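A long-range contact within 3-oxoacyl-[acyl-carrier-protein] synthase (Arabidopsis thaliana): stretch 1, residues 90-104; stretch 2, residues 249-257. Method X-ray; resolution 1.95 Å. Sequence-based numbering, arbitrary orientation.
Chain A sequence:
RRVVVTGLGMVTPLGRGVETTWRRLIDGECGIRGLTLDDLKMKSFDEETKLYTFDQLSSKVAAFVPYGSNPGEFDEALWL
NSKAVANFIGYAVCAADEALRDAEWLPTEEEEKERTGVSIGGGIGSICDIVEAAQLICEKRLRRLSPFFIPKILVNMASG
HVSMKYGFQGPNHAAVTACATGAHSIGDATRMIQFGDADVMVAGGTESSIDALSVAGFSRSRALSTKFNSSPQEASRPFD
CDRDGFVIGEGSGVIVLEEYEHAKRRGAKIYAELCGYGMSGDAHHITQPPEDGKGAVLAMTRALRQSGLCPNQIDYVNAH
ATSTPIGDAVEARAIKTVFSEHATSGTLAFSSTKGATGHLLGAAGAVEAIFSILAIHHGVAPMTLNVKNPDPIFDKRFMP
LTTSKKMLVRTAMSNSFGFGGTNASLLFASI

Stretch 1, residues 90-104: GYAVCAADEALRDAE
Stretch 2 249-257: GEGSGVIVL

The most unusual feature of this contact is a single buried hydrogen bond at one end of an otherwise largely apolar packing of helix on strand. Tyr 91 OH donates to Glu 250 OE1 at 2.7 Å, and the carboxylate oxygen lies at the edge of the ring, near its plane, where a phenol hydroxyl can meet it well. Tyr 91 takes chi1 m (-68°) with chi2 163°, and Glu 250 reaches back with chi1 p (60°), chi2 t (169°) and chi3 -12°. Both side chains are buried, so the bond gives two polar groups a partner away from solvent; both also have hydrogen bonds elsewhere in the structure.

The helix, already under way at Gly 90, has phi near -63° and psi near -43° through the contact, and regular i to i+4 bonds such as Ala 96 N to Ala 92 O at 2.7 Å. Ser 252 to Leu 257 lie in a strand that runs on beyond the stretch. The two axes approach to 7.1 Å and run in the same general direction, with a signed crossing angle of -36°. The register places Ala 92 CA 5.5 Å from Ser 252 CA, Ala 96 CA 5.5 Å from Val 254 CA, and Ala 99 CA 5.7 Å from Ile 255 CA.

Gly 251 lies beside the tyrosine, its CA 3.8 Å from Tyr 91 CD1. Its phi/psi of 147/-160° would jam a CB against the preceding carbonyl oxygen, so the backbone itself calls for glycine. From here the strand alternates: Ser 252, Val 254 and Val 256 point toward the helix, whereas Ile 255 points away. Ser 252 (phi/psi -152/146°, chi1 t) is small enough to sit close to the helix backbone, with its CB 3.6 Å from Tyr 91 O and its OG 3.4 Å from Ala 92 CA. The hydroxyl is hydrogen-bonded elsewhere in the structure.

Val 254 (phi/psi -135/133°, chi1 172°, t) uses both methyls: CG2 is 3.8 Å from Ala 95 CB, while CG1 lies 4.0 Å from Ala 96 CB and 4.1 Å from Ala 99 CB. The small alanine side chains permit this close approach, and the branched valine fills the space between them. Ala 99, pointing toward the strand, also brings its CB to 3.5 Å from Val 254 O, a tight van der Waals contact with the backbone.

Val 256 (phi/psi -100/113°, chi1 176°, t) continues the pattern one helical turn on. Its CG2 lies 4.0 Å from Ala 99 CB, 3.9 Å from Ala 103 CB and 4.0 Å from Leu 100 CD2. Leu 100 leaves the helix sideways, but its m,t rotamer (-72°, 159°) brings its end nearer the strand.

Val 93, Asp 97 and Arg 101 point away. There Arg 101 NE forms a salt bridge to Asp 97 OD1 at 3.1 Å, joining charged groups one turn apart. Glu 104, with phi/psi 53/42°, is the first residue to leave helical geometry.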

# COMPACT_ATOMS: atom_id res chain seq x y z
N GLY A 90 6.47 -8.40 13.00
CA GLY A 90 7.64 -8.77 13.80
C GLY A 90 8.94 -8.80 13.01
O GLY A 90 9.99 -8.39 13.53
N TYR A 91 8.87 -9.28 11.77
CA TYR A 91 10.04 -9.29 10.88
C TYR A 91 10.55 -7.88 10.61
O TYR A 91 11.76 -7.63 10.68
CB TYR A 91 9.71 -9.98 9.54
CG TYR A 91 9.43 -11.46 9.61
CD1 TYR A 91 8.80 -12.11 8.55
CD2 TYR A 91 9.80 -12.23 10.72
CE1 TYR A 91 8.54 -13.46 8.58
CE2 TYR A 91 9.53 -13.60 10.77
CZ TYR A 91 8.91 -14.20 9.69
OH TYR A 91 8.64 -15.55 9.72
N ALA A 92 9.62 -6.97 10.32
CA ALA A 92 9.94 -5.58 10.02
C ALA A 92 10.54 -4.87 11.22
O ALA A 92 11.51 -4.14 11.08
CB ALA A 92 8.70 -4.85 9.53
N VAL A 93 9.97 -5.09 12.40
CA VAL A 93 10.47 -4.48 13.62
C VAL A 93 11.88 -4.99 13.92
O VAL A 93 12.77 -4.20 14.25
CB VAL A 93 9.51 -4.69 14.82
CG1 VAL A 93 10.14 -4.19 16.13
CG2 VAL A 93 8.19 -3.98 14.57
N CYS A 94 12.08 -6.30 13.78
CA CYS A 94 13.39 -6.92 13.95
C CYS A 94 14.43 -6.29 13.01
O CYS A 94 15.51 -5.89 13.46
CB CYS A 94 13.30 -8.43 13.70
SG CYS A 94 14.86 -9.32 13.84
N ALA A 95 14.09 -6.21 11.73
CA ALA A 95 14.97 -5.63 10.72
C ALA A 95 15.20 -4.13 10.93
O ALA A 95 16.32 -3.64 10.76
CB ALA A 95 14.42 -5.89 9.32
N ALA A 96 14.14 -3.41 11.31
CA ALA A 96 14.22 -1.97 11.56
C ALA A 96 15.14 -1.67 12.73
O ALA A 96 15.90 -0.71 12.69
CB ALA A 96 12.85 -1.37 11.78
N ASP A 97 15.07 -2.51 13.77
CA ASP A 97 15.91 -2.35 14.95
C ASP A 97 17.39 -2.51 14.63
O ASP A 97 18.23 -1.77 15.15
CB ASP A 97 15.51 -3.34 16.04
CG ASP A 97 16.12 -3.00 17.39
OD1 ASP A 97 17.02 -3.75 17.84
OD2 ASP A 97 15.72 -1.98 17.99
N GLU A 98 17.70 -3.48 13.77
CA GLU A 98 19.07 -3.70 13.31
C GLU A 98 19.56 -2.52 12.48
O GLU A 98 20.66 -2.00 12.71
CB GLU A 98 19.19 -5.00 12.50
CG GLU A 98 20.62 -5.33 12.08
CD GLU A 98 20.71 -6.43 11.03
OE1 GLU A 98 19.66 -6.99 10.63
OE2 GLU A 98 21.84 -6.73 10.60
N ALA A 99 18.74 -2.09 11.51
CA ALA A 99 19.06 -0.96 10.65
C ALA A 99 19.32 0.33 11.43
O ALA A 99 20.30 1.03 11.17
CB ALA A 99 17.95 -0.74 9.61
N LEU A 100 18.45 0.64 12.39
CA LEU A 100 18.58 1.85 13.20
C LEU A 100 19.80 1.85 14.11
O LEU A 100 20.44 2.89 14.31
CB LEU A 100 17.30 2.11 14.01
CG LEU A 100 16.08 2.58 13.19
CD1 LEU A 100 14.79 2.30 13.94
CD2 LEU A 100 16.20 4.05 12.82
N ARG A 101 20.12 0.69 14.67
CA ARG A 101 21.31 0.55 15.51
C ARG A 101 22.58 0.62 14.67
O ARG A 101 23.58 1.20 15.09
CB ARG A 101 21.25 -0.72 16.36
CG ARG A 101 20.18 -0.64 17.44
CD ARG A 101 20.14 -1.86 18.34
NE ARG A 101 18.98 -1.79 19.23
CZ ARG A 101 18.96 -1.18 20.41
NH1 ARG A 101 20.05 -0.58 20.89
NH2 ARG A 101 17.84 -1.17 21.13
N ASP A 102 22.52 0.04 13.47
CA ASP A 102 23.58 0.16 12.46
C ASP A 102 23.83 1.63 12.10
O ASP A 102 24.98 2.08 12.02
CB ASP A 102 23.21 -0.65 11.22
CG ASP A 102 24.33 -0.71 10.18
OD1 ASP A 102 25.52 -0.69 10.56
OD2 ASP A 102 24.00 -0.81 8.98
N ALA A 103 22.74 2.38 11.89
CA ALA A 103 22.79 3.81 11.57
C ALA A 103 23.08 4.68 12.79
O ALA A 103 23.31 5.89 12.65
CB ALA A 103 21.49 4.24 10.91
N GLU A 104 23.07 4.07 13.98
CA GLU A 104 23.18 4.78 15.25
C GLU A 104 22.14 5.91 15.34
O GLU A 104 22.44 7.02 15.78
CB GLU A 104 24.61 5.30 15.48
CG GLU A 104 25.66 4.19 15.47
CD GLU A 104 27.02 4.63 15.98
OE1 GLU A 104 27.26 5.85 16.16
OE2 GLU A 104 27.87 3.74 16.21
N GLY A 249 9.09 -17.29 -0.41
CA GLY A 249 9.97 -17.07 0.74
C GLY A 249 9.34 -16.07 1.68
O GLY A 249 8.26 -15.55 1.41
N GLU A 250 10.01 -15.80 2.80
CA GLU A 250 9.51 -14.85 3.79
C GLU A 250 10.65 -14.06 4.41
O GLU A 250 11.80 -14.51 4.40
CB GLU A 250 8.73 -15.59 4.88
CG GLU A 250 9.57 -16.61 5.64
CD GLU A 250 8.90 -17.15 6.89
OE1 GLU A 250 7.87 -16.58 7.33
OE2 GLU A 250 9.41 -18.14 7.45
N GLY A 251 10.33 -12.90 4.96
CA GLY A 251 11.31 -12.11 5.72
C GLY A 251 11.09 -10.62 5.57
O GLY A 251 10.00 -10.18 5.20
N SER A 252 12.13 -9.85 5.86
CA SER A 252 12.05 -8.40 5.79
C SER A 252 13.40 -7.79 5.48
O SER A 252 14.44 -8.31 5.91
CB SER A 252 11.53 -7.82 7.12
OG SER A 252 11.37 -6.41 7.04
N GLY A 253 13.37 -6.69 4.74
CA GLY A 253 14.55 -5.86 4.52
C GLY A 253 14.19 -4.44 4.88
O GLY A 253 13.16 -3.92 4.43
N VAL A 254 15.01 -3.81 5.70
CA VAL A 254 14.78 -2.44 6.12
C VAL A 254 16.09 -1.66 6.05
O VAL A 254 17.13 -2.13 6.51
CB VAL A 254 14.16 -2.36 7.54
CG1 VAL A 254 14.12 -0.92 8.04
CG2 VAL A 254 12.76 -2.96 7.57
N ILE A 255 16.03 -0.47 5.45
CA ILE A 255 17.18 0.43 5.41
C ILE A 255 16.87 1.77 6.07
O ILE A 255 15.70 2.17 6.16
CB ILE A 255 17.72 0.66 3.97
CG1 ILE A 255 16.67 1.33 3.08
CG2 ILE A 255 18.21 -0.64 3.36
CD1 ILE A 255 17.15 1.68 1.68
N VAL A 256 17.91 2.45 6.53
CA VAL A 256 17.79 3.82 6.99
C VAL A 256 18.28 4.73 5.86
O VAL A 256 19.45 4.70 5.49
CB VAL A 256 18.58 4.09 8.29
CG1 VAL A 256 18.50 5.56 8.68
CG2 VAL A 256 18.05 3.22 9.42
N LEU A 257 17.34 5.49 5.31
CA LEU A 257 17.66 6.52 4.33
C LEU A 257 17.74 7.85 5.06
O LEU A 257 16.97 8.10 5.99
CB LEU A 257 16.56 6.59 3.27
CG LEU A 257 16.36 5.41 2.33
CD1 LEU A 257 14.96 5.46 1.75
CD2 LEU A 257 17.42 5.40 1.23